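Local coordinates for glycoprotein E (Human herpesvirus 1, PDB 2GIY) that forms with gI a viral receptor for the Fc part of host IgG and, in epithelial cells, sorts nascent virions to cell junctions for cell-to-cell spread, at residues V50-D55 with S89-R94; G144-V149 with I162-A167; T12-T17 with S34-A39. One frame throughout, in Å; residues are numbered along the deposited sequence.

The three contacts sample an immunoglobulin V-like domain at the C-terminal end of the gE ectodomain. Contacts 1 and 2 reach the same sheet through strands 45-54 and 144-152, which are neighbours in it; their centres lie about 11 Å apart, and Phe54 N approaches Leu145 O to 2.8 Å, probably in a hydrogen bond. Contact 3 belongs to a separate two-stranded sheet, its centre about 19 Å from that of contact 2, where Met15 CE packs on Cys148 O at 3.4 Å. Contacts 1 and 3 stay about 6 Å apart at their nearest atoms. The region assigned to Fc binding takes in both segments of contacts 1 and 2, and 34-39 of contact 3.

Contact 1. Residues V50-D55 with S89-R94; sequences VWLRFD and STWTSR
Leu52 and Arg94 have the nearest CA atoms across the contact, 5.4 Å apart, where the irregular run 89-94 passes strand residues 50-54 with its end-to-end direction turned 120° from theirs. The main interaction is Leu52 against Trp91. CG of Leu52 is anti to its own carbonyl carbon, and an extended chi2 of 177° then places CD1 above the middle of the six-membered ring, 3.6 Å from its centroid and 14° off the ring normal, a clean CH-pi contact. The second methyl, CD2, covers the five-membered part of the same indole, 3.7 Å from Trp91 CD1. Around the tryptophan, Leu70 of helix 67-71 and Tyr151 of strand 144-152 add further packing.

Phe54 meets the loop differently. Thr90 O lies in the plane of its ring, at the edge, 3.2 Å from CE1, so an electron-rich oxygen faces the electropositive rim of the phenyl group. At the far end, the aliphatic part of Arg94 supplies the contact: its CD sits 3.8 Å from Val50 CG1, and its CG touches Leu52 CD2. The polar link is indirect. One water accepts from Arg53 N at 3.0 Å and donates to Ser93 O at 2.9 Å, bridging the two backbones beside the greasy patch. Elsewhere in the loop, Thr90 OG1 bonds to Pro73 O and Ser89 OG to Cys78 O, tying it to the long excursion before it. Just beyond Arg94 the chain becomes the next strand, with Trp51 and Ala96 joined through their backbones. The strand order is consistent with this being the C to C' connection of a V-type immunoglobulin domain, with the returning chain packed on the probable strand C.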
# COMPACT_ATOMS: atom_id res chain seq x y z
N VAL A 50 -11.92 9.85 2.80
CA VAL A 50 -12.04 11.14 2.14
C VAL A 50 -11.63 11.16 0.69
O VAL A 50 -10.58 10.62 0.33
CB VAL A 50 -11.18 12.20 2.88
CG1 VAL A 50 -11.26 13.54 2.17
CG2 VAL A 50 -11.63 12.33 4.33
N TRP A 51 -12.46 11.77 -0.15
CA TRP A 51 -12.16 11.92 -1.56
C TRP A 51 -11.78 13.37 -1.81
O TRP A 51 -12.49 14.28 -1.40
CB TRP A 51 -13.36 11.56 -2.45
CG TRP A 51 -13.52 10.09 -2.70
CD1 TRP A 51 -14.37 9.24 -2.05
CD2 TRP A 51 -12.78 9.30 -3.64
NE1 TRP A 51 -14.21 7.96 -2.53
CE2 TRP A 51 -13.24 7.97 -3.51
CE3 TRP A 51 -11.78 9.58 -4.58
CZ2 TRP A 51 -12.74 6.92 -4.28
CZ3 TRP A 51 -11.27 8.53 -5.35
CH2 TRP A 51 -11.75 7.21 -5.20
N LEU A 52 -10.65 13.57 -2.47
CA LEU A 52 -10.17 14.90 -2.80
C LEU A 52 -10.10 14.98 -4.33
O LEU A 52 -9.76 13.99 -4.98
CB LEU A 52 -8.78 15.13 -2.20
CG LEU A 52 -8.67 14.95 -0.69
CD1 LEU A 52 -7.22 15.14 -0.26
CD2 LEU A 52 -9.58 15.95 0.02
N ARG A 53 -10.43 16.14 -4.88
CA ARG A 53 -10.43 16.35 -6.33
C ARG A 53 -9.49 17.52 -6.65
O ARG A 53 -9.56 18.58 -6.03
CB ARG A 53 -11.85 16.67 -6.80
CG ARG A 53 -12.02 16.87 -8.31
CD ARG A 53 -13.45 17.29 -8.65
NE ARG A 53 -13.83 18.51 -7.94
CZ ARG A 53 -14.99 19.14 -8.06
NH1 ARG A 53 -15.93 18.69 -8.89
NH2 ARG A 53 -15.22 20.25 -7.36
N PHE A 54 -8.62 17.33 -7.64
CA PHE A 54 -7.68 18.38 -8.02
C PHE A 54 -7.81 18.76 -9.49
O PHE A 54 -7.88 17.89 -10.37
CB PHE A 54 -6.25 17.93 -7.74
CG PHE A 54 -5.94 17.77 -6.27
CD1 PHE A 54 -5.50 18.85 -5.52
CD2 PHE A 54 -6.11 16.54 -5.65
CE1 PHE A 54 -5.23 18.71 -4.15
CE2 PHE A 54 -5.84 16.39 -4.29
CZ PHE A 54 -5.40 17.48 -3.54
N ASP A 55 -7.85 20.06 -9.73
CA ASP A 55 -7.93 20.58 -11.09
C ASP A 55 -6.63 20.24 -11.82
O ASP A 55 -5.54 20.32 -11.24
CB ASP A 55 -8.11 22.11 -11.05
CG ASP A 55 -8.03 22.75 -12.42
OD1 ASP A 55 -8.99 22.62 -13.20
OD2 ASP A 55 -6.99 23.38 -12.72
N SER A 89 -1.05 19.08 -3.13
CA SER A 89 -0.31 19.13 -1.87
C SER A 89 -1.10 19.68 -0.70
O SER A 89 -0.64 19.63 0.45
CB SER A 89 0.94 19.99 -2.05
OG SER A 89 0.58 21.33 -2.37
N THR A 90 -2.28 20.22 -0.97
CA THR A 90 -3.11 20.77 0.08
C THR A 90 -4.52 20.88 -0.45
O THR A 90 -4.75 20.71 -1.65
CB THR A 90 -2.60 22.17 0.52
OG1 THR A 90 -3.23 22.55 1.74
CG2 THR A 90 -2.92 23.21 -0.56
N TRP A 91 -5.48 21.15 0.43
CA TRP A 91 -6.85 21.27 -0.02
C TRP A 91 -7.69 22.06 0.97
O TRP A 91 -7.29 22.31 2.11
CB TRP A 91 -7.46 19.87 -0.23
CG TRP A 91 -7.40 19.00 1.00
CD1 TRP A 91 -8.35 18.90 1.97
CD2 TRP A 91 -6.32 18.16 1.41
NE1 TRP A 91 -7.93 18.05 2.97
CE2 TRP A 91 -6.69 17.57 2.64
CE3 TRP A 91 -5.08 17.83 0.85
CZ2 TRP A 91 -5.85 16.68 3.33
CZ3 TRP A 91 -4.25 16.95 1.53
CH2 TRP A 91 -4.64 16.38 2.76
N THR A 92 -8.86 22.48 0.51
CA THR A 92 -9.80 23.22 1.33
C THR A 92 -11.06 22.37 1.35
O THR A 92 -11.31 21.64 2.30
CB THR A 92 -10.08 24.63 0.75
OG1 THR A 92 -10.43 24.52 -0.64
CG2 THR A 92 -8.83 25.51 0.88
N SER A 93 -11.84 22.45 0.27
CA SER A 93 -13.06 21.67 0.16
C SER A 93 -12.73 20.20 -0.07
O SER A 93 -11.76 19.87 -0.76
CB SER A 93 -13.90 22.16 -1.03
OG SER A 93 -14.32 23.50 -0.86
N ARG A 94 -13.52 19.31 0.53
CA ARG A 94 -13.35 17.88 0.35
C ARG A 94 -14.53 17.43 -0.51
O ARG A 94 -15.68 17.72 -0.18
CB ARG A 94 -13.36 17.16 1.70
CG ARG A 94 -12.15 17.47 2.56
CD ARG A 94 -12.23 16.82 3.93
NE ARG A 94 -13.34 17.35 4.72
CZ ARG A 94 -13.59 17.02 5.99
NH1 ARG A 94 -12.80 16.15 6.61
NH2 ARG A 94 -14.62 17.55 6.63
O HOH W 1 -11.73 17.94 -2.93

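Contact 2. Residues G144-V149 with I162-A167; sequences GLYLCV and ITISTA
Chi1 of Tyr146 (-66°) sets CG anti to the carbonyl carbon, as chi1 does for Ile164 CG1, and the extended chi2 of Ile164 (176°) then places CD1 over the phenol. The two sit on the same face of a beta hairpin, strands 144-152 and 155-165, whose place in the sheet order is consistent with the F and G strands of a V-like domain. Ile164 crosses the tyrosine at about a right angle, and its CD1 lies above one face of the ring, offset toward the rim, 4.0 Å from the centroid and 3.7 Å from Tyr146 CD1. Beyond the hairpin, Tyr146 OH bonds to His142 O, four residues earlier. That link and the Gly-Leu-Tyr-Leu-Cys sequence match the tyrosine corner common at the start of the F strand in immunoglobulin domains.

The backbone is a regular antiparallel ladder, although the two strand directions make 142° rather than a full reversal. Gly144 and Ile164 form a hydrogen-bonded pair, Gly144 N to Ile164 O at 2.9 Å and Ile164 N to Gly144 O at 3.1 Å. Two residues on, Tyr146 N donates to Ile162 O at 2.9 Å, and Ile162 N returns a shorter bond of 2.7 Å to Tyr146 O. Between these pairs Leu145 and Thr163 form a non-hydrogen-bonded pair with side chains on the other face. There the leucine packs also on Met63 and Ile65, and its CD1 methyl rests 3.6 Å from Thr163 OG1.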
# COMPACT_ATOMS: atom_id res chain seq x y z
N GLY A 144 -10.05 15.04 -13.85
CA GLY A 144 -9.15 15.59 -12.86
C GLY A 144 -8.40 14.52 -12.10
O GLY A 144 -8.49 13.33 -12.43
N LEU A 145 -7.64 14.94 -11.10
CA LEU A 145 -6.88 14.00 -10.29
C LEU A 145 -7.62 13.80 -8.97
O LEU A 145 -7.84 14.75 -8.22
CB LEU A 145 -5.48 14.55 -10.02
CG LEU A 145 -4.63 13.75 -9.03
CD1 LEU A 145 -4.44 12.32 -9.54
CD2 LEU A 145 -3.28 14.43 -8.85
N TYR A 146 -8.01 12.56 -8.71
CA TYR A 146 -8.73 12.22 -7.50
C TYR A 146 -7.86 11.43 -6.53
O TYR A 146 -7.12 10.53 -6.94
CB TYR A 146 -9.98 11.39 -7.82
CG TYR A 146 -11.04 12.13 -8.60
CD1 TYR A 146 -10.84 12.49 -9.94
CD2 TYR A 146 -12.25 12.50 -8.00
CE1 TYR A 146 -11.81 13.20 -10.65
CE2 TYR A 146 -13.22 13.20 -8.71
CZ TYR A 146 -12.99 13.55 -10.03
OH TYR A 146 -13.96 14.24 -10.73
N LEU A 147 -7.94 11.78 -5.25
CA LEU A 147 -7.20 11.07 -4.22
C LEU A 147 -8.20 10.55 -3.19
O LEU A 147 -9.15 11.25 -2.81
CB LEU A 147 -6.21 12.00 -3.51
CG LEU A 147 -4.77 12.03 -4.04
CD1 LEU A 147 -4.73 12.59 -5.45
CD2 LEU A 147 -3.89 12.86 -3.10
N CYS A 148 -8.01 9.31 -2.77
CA CYS A 148 -8.85 8.71 -1.76
C CYS A 148 -7.93 8.55 -0.57
O CYS A 148 -6.90 7.88 -0.66
CB CYS A 148 -9.38 7.35 -2.22
SG CYS A 148 -10.50 6.59 -1.00
N VAL A 149 -8.27 9.19 0.55
CA VAL A 149 -7.45 9.14 1.75
C VAL A 149 -8.22 8.55 2.92
O VAL A 149 -9.35 8.96 3.20
CB VAL A 149 -6.96 10.55 2.14
CG1 VAL A 149 -5.99 10.46 3.32
CG2 VAL A 149 -6.30 11.23 0.94
N ILE A 162 -6.24 8.36 -8.37
CA ILE A 162 -6.83 7.90 -9.61
C ILE A 162 -7.03 9.10 -10.53
O ILE A 162 -7.71 10.06 -10.15
CB ILE A 162 -8.24 7.29 -9.41
CG1 ILE A 162 -8.22 6.23 -8.31
CG2 ILE A 162 -8.72 6.66 -10.72
CD1 ILE A 162 -9.60 5.69 -7.99
N THR A 163 -6.43 9.07 -11.71
CA THR A 163 -6.64 10.15 -12.65
C THR A 163 -7.85 9.70 -13.45
O THR A 163 -7.81 8.71 -14.18
CB THR A 163 -5.44 10.35 -13.60
OG1 THR A 163 -4.32 10.84 -12.85
CG2 THR A 163 -5.79 11.38 -14.67
N ILE A 164 -8.95 10.43 -13.28
CA ILE A 164 -10.20 10.12 -13.94
C ILE A 164 -10.46 11.19 -14.98
O ILE A 164 -10.72 12.35 -14.62
CB ILE A 164 -11.35 10.09 -12.93
CG1 ILE A 164 -11.02 9.11 -11.81
CG2 ILE A 164 -12.66 9.71 -13.63
CD1 ILE A 164 -12.06 9.07 -10.69
N SER A 165 -10.41 10.83 -16.25
CA SER A 165 -10.62 11.85 -17.27
C SER A 165 -10.76 11.33 -18.69
O SER A 165 -10.66 10.13 -18.95
CB SER A 165 -9.48 12.85 -17.24
OG SER A 165 -8.25 12.21 -17.51
N THR A 166 -11.01 12.27 -19.60
CA THR A 166 -11.13 11.94 -21.01
C THR A 166 -9.69 11.86 -21.50
O THR A 166 -8.77 12.34 -20.84
CB THR A 166 -11.87 13.05 -21.79
OG1 THR A 166 -11.12 14.27 -21.71
CG2 THR A 166 -13.25 13.26 -21.21
N ALA A 167 -9.49 11.25 -22.67
CA ALA A 167 -8.15 11.10 -23.21
C ALA A 167 -7.45 12.44 -23.46
O ALA A 167 -6.28 12.61 -23.14
CB ALA A 167 -8.21 10.29 -24.51

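Contact 3. Residues T12-T17 with S34-A39; sequences TVRMET and SIHAIA
Thr12 to Glu16 run antiparallel to Ser34 to Ile38, the strand axes 4.8 Å apart and their directions 169° from one another. Six backbone hydrogen bonds join Thr12 with Ile38, Arg14 with His36 and Glu16 with Ser34, two to a pair; Arg14 N to His36 O, for example, measures 3.0 Å. In the intervening pairs, CA-H groups also approach carbonyls, as where Val13 CA lies 3.3 Å from His36 O.

One face is apolar: Val13 CG1 meets Ile35 CG2 at 3.8 Å, and Met15 lies alongside the same isoleucine. Val13 and Met15 go on to touch strand 144-152, and this pair, probably strands A and B of the V-like domain, packs on the larger sheet.

On the other face Arg14 and His36 lie side by side, pointing the same way. The arginine chain bends at chi3 (76°), which turns NE; NH2 lies over one face of the imidazole, 3.5 Å from His36 CD2, the two flat groups tilted 23° apart. NH1 of Arg14 forms a salt bridge to Glu67 of the second subunit, to which the Ile35 backbone also hydrogen-bonds, and His36 ND1 has a weak hydrogen bond to Pro178 O of that subunit. The nearby guanidinium would probably disfavour a second positive charge on His36, an effect that Glu67 of the second subunit should partly offset.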
# COMPACT_ATOMS: atom_id res chain seq x y z
N THR A 12 -4.51 -1.30 10.85
CA THR A 12 -3.79 -1.35 9.59
C THR A 12 -4.80 -1.19 8.46
O THR A 12 -5.81 -1.89 8.42
CB THR A 12 -3.06 -2.69 9.40
OG1 THR A 12 -1.96 -2.78 10.31
CG2 THR A 12 -2.54 -2.81 7.97
N VAL A 13 -4.54 -0.26 7.55
CA VAL A 13 -5.43 -0.05 6.42
C VAL A 13 -4.67 -0.27 5.13
O VAL A 13 -3.58 0.29 4.93
CB VAL A 13 -6.02 1.38 6.42
CG1 VAL A 13 -6.97 1.54 5.23
CG2 VAL A 13 -6.74 1.65 7.73
N ARG A 14 -5.23 -1.08 4.25
CA ARG A 14 -4.62 -1.38 2.96
C ARG A 14 -5.59 -0.94 1.87
O ARG A 14 -6.78 -1.23 1.96
CB ARG A 14 -4.33 -2.88 2.85
CG ARG A 14 -3.42 -3.25 1.69
CD ARG A 14 -3.02 -4.73 1.70
NE ARG A 14 -4.09 -5.61 1.24
CZ ARG A 14 -5.11 -6.03 1.99
NH1 ARG A 14 -5.20 -5.65 3.26
NH2 ARG A 14 -6.03 -6.83 1.47
N MET A 15 -5.08 -0.24 0.86
CA MET A 15 -5.91 0.24 -0.23
C MET A 15 -5.37 -0.20 -1.59
O MET A 15 -4.15 -0.24 -1.80
CB MET A 15 -6.00 1.77 -0.21
CG MET A 15 -6.91 2.36 -1.28
SD MET A 15 -6.82 4.16 -1.39
CE MET A 15 -7.37 4.62 0.25
N GLU A 16 -6.27 -0.53 -2.50
CA GLU A 16 -5.90 -0.97 -3.84
C GLU A 16 -6.83 -0.34 -4.87
O GLU A 16 -8.04 -0.30 -4.67
CB GLU A 16 -5.99 -2.49 -3.95
CG GLU A 16 -4.89 -3.26 -3.22
CD GLU A 16 -3.62 -3.35 -4.04
OE1 GLU A 16 -3.67 -3.88 -5.16
OE2 GLU A 16 -2.56 -2.88 -3.55
N THR A 17 -6.26 0.14 -5.97
CA THR A 17 -7.06 0.73 -7.04
C THR A 17 -6.19 1.06 -8.24
O THR A 17 -5.01 1.36 -8.09
CB THR A 17 -7.75 2.04 -6.60
OG1 THR A 17 -8.44 2.60 -7.73
CG2 THR A 17 -6.72 3.04 -6.09
N SER A 34 -10.52 -0.71 -3.39
CA SER A 34 -10.70 -1.76 -2.40
C SER A 34 -9.96 -1.31 -1.15
O SER A 34 -8.78 -0.94 -1.21
CB SER A 34 -10.12 -3.08 -2.90
OG SER A 34 -10.36 -4.11 -1.96
N ILE A 35 -10.65 -1.33 -0.02
CA ILE A 35 -10.05 -0.90 1.24
C ILE A 35 -10.34 -1.91 2.34
O ILE A 35 -11.49 -2.25 2.59
CB ILE A 35 -10.63 0.46 1.68
CG1 ILE A 35 -10.31 1.53 0.63
CG2 ILE A 35 -10.05 0.85 3.04
CD1 ILE A 35 -11.07 2.81 0.83
N HIS A 36 -9.28 -2.38 2.99
CA HIS A 36 -9.42 -3.34 4.08
C HIS A 36 -8.83 -2.74 5.34
O HIS A 36 -7.80 -2.08 5.30
CB HIS A 36 -8.68 -4.63 3.73
CG HIS A 36 -9.28 -5.39 2.59
ND1 HIS A 36 -10.16 -6.44 2.77
CD2 HIS A 36 -9.15 -5.24 1.25
CE1 HIS A 36 -10.54 -6.89 1.60
NE2 HIS A 36 -9.94 -6.18 0.66
N ALA A 37 -9.50 -2.96 6.46
CA ALA A 37 -9.03 -2.45 7.73
C ALA A 37 -8.89 -3.63 8.69
O ALA A 37 -9.77 -4.49 8.76
CB ALA A 37 -10.01 -1.42 8.29
N ILE A 38 -7.77 -3.67 9.41
CA ILE A 38 -7.53 -4.74 10.37
C ILE A 38 -7.19 -4.12 11.72
O ILE A 38 -6.16 -3.46 11.86
CB ILE A 38 -6.35 -5.65 9.93
CG1 ILE A 38 -6.65 -6.30 8.59
CG2 ILE A 38 -6.11 -6.72 10.99
CD1 ILE A 38 -5.56 -7.25 8.10
N ALA A 39 -8.07 -4.31 12.70
CA ALA A 39 -7.83 -3.77 14.04
C ALA A 39 -7.04 -4.83 14.80
O ALA A 39 -7.50 -5.96 14.95
CB ALA A 39 -9.15 -3.49 14.75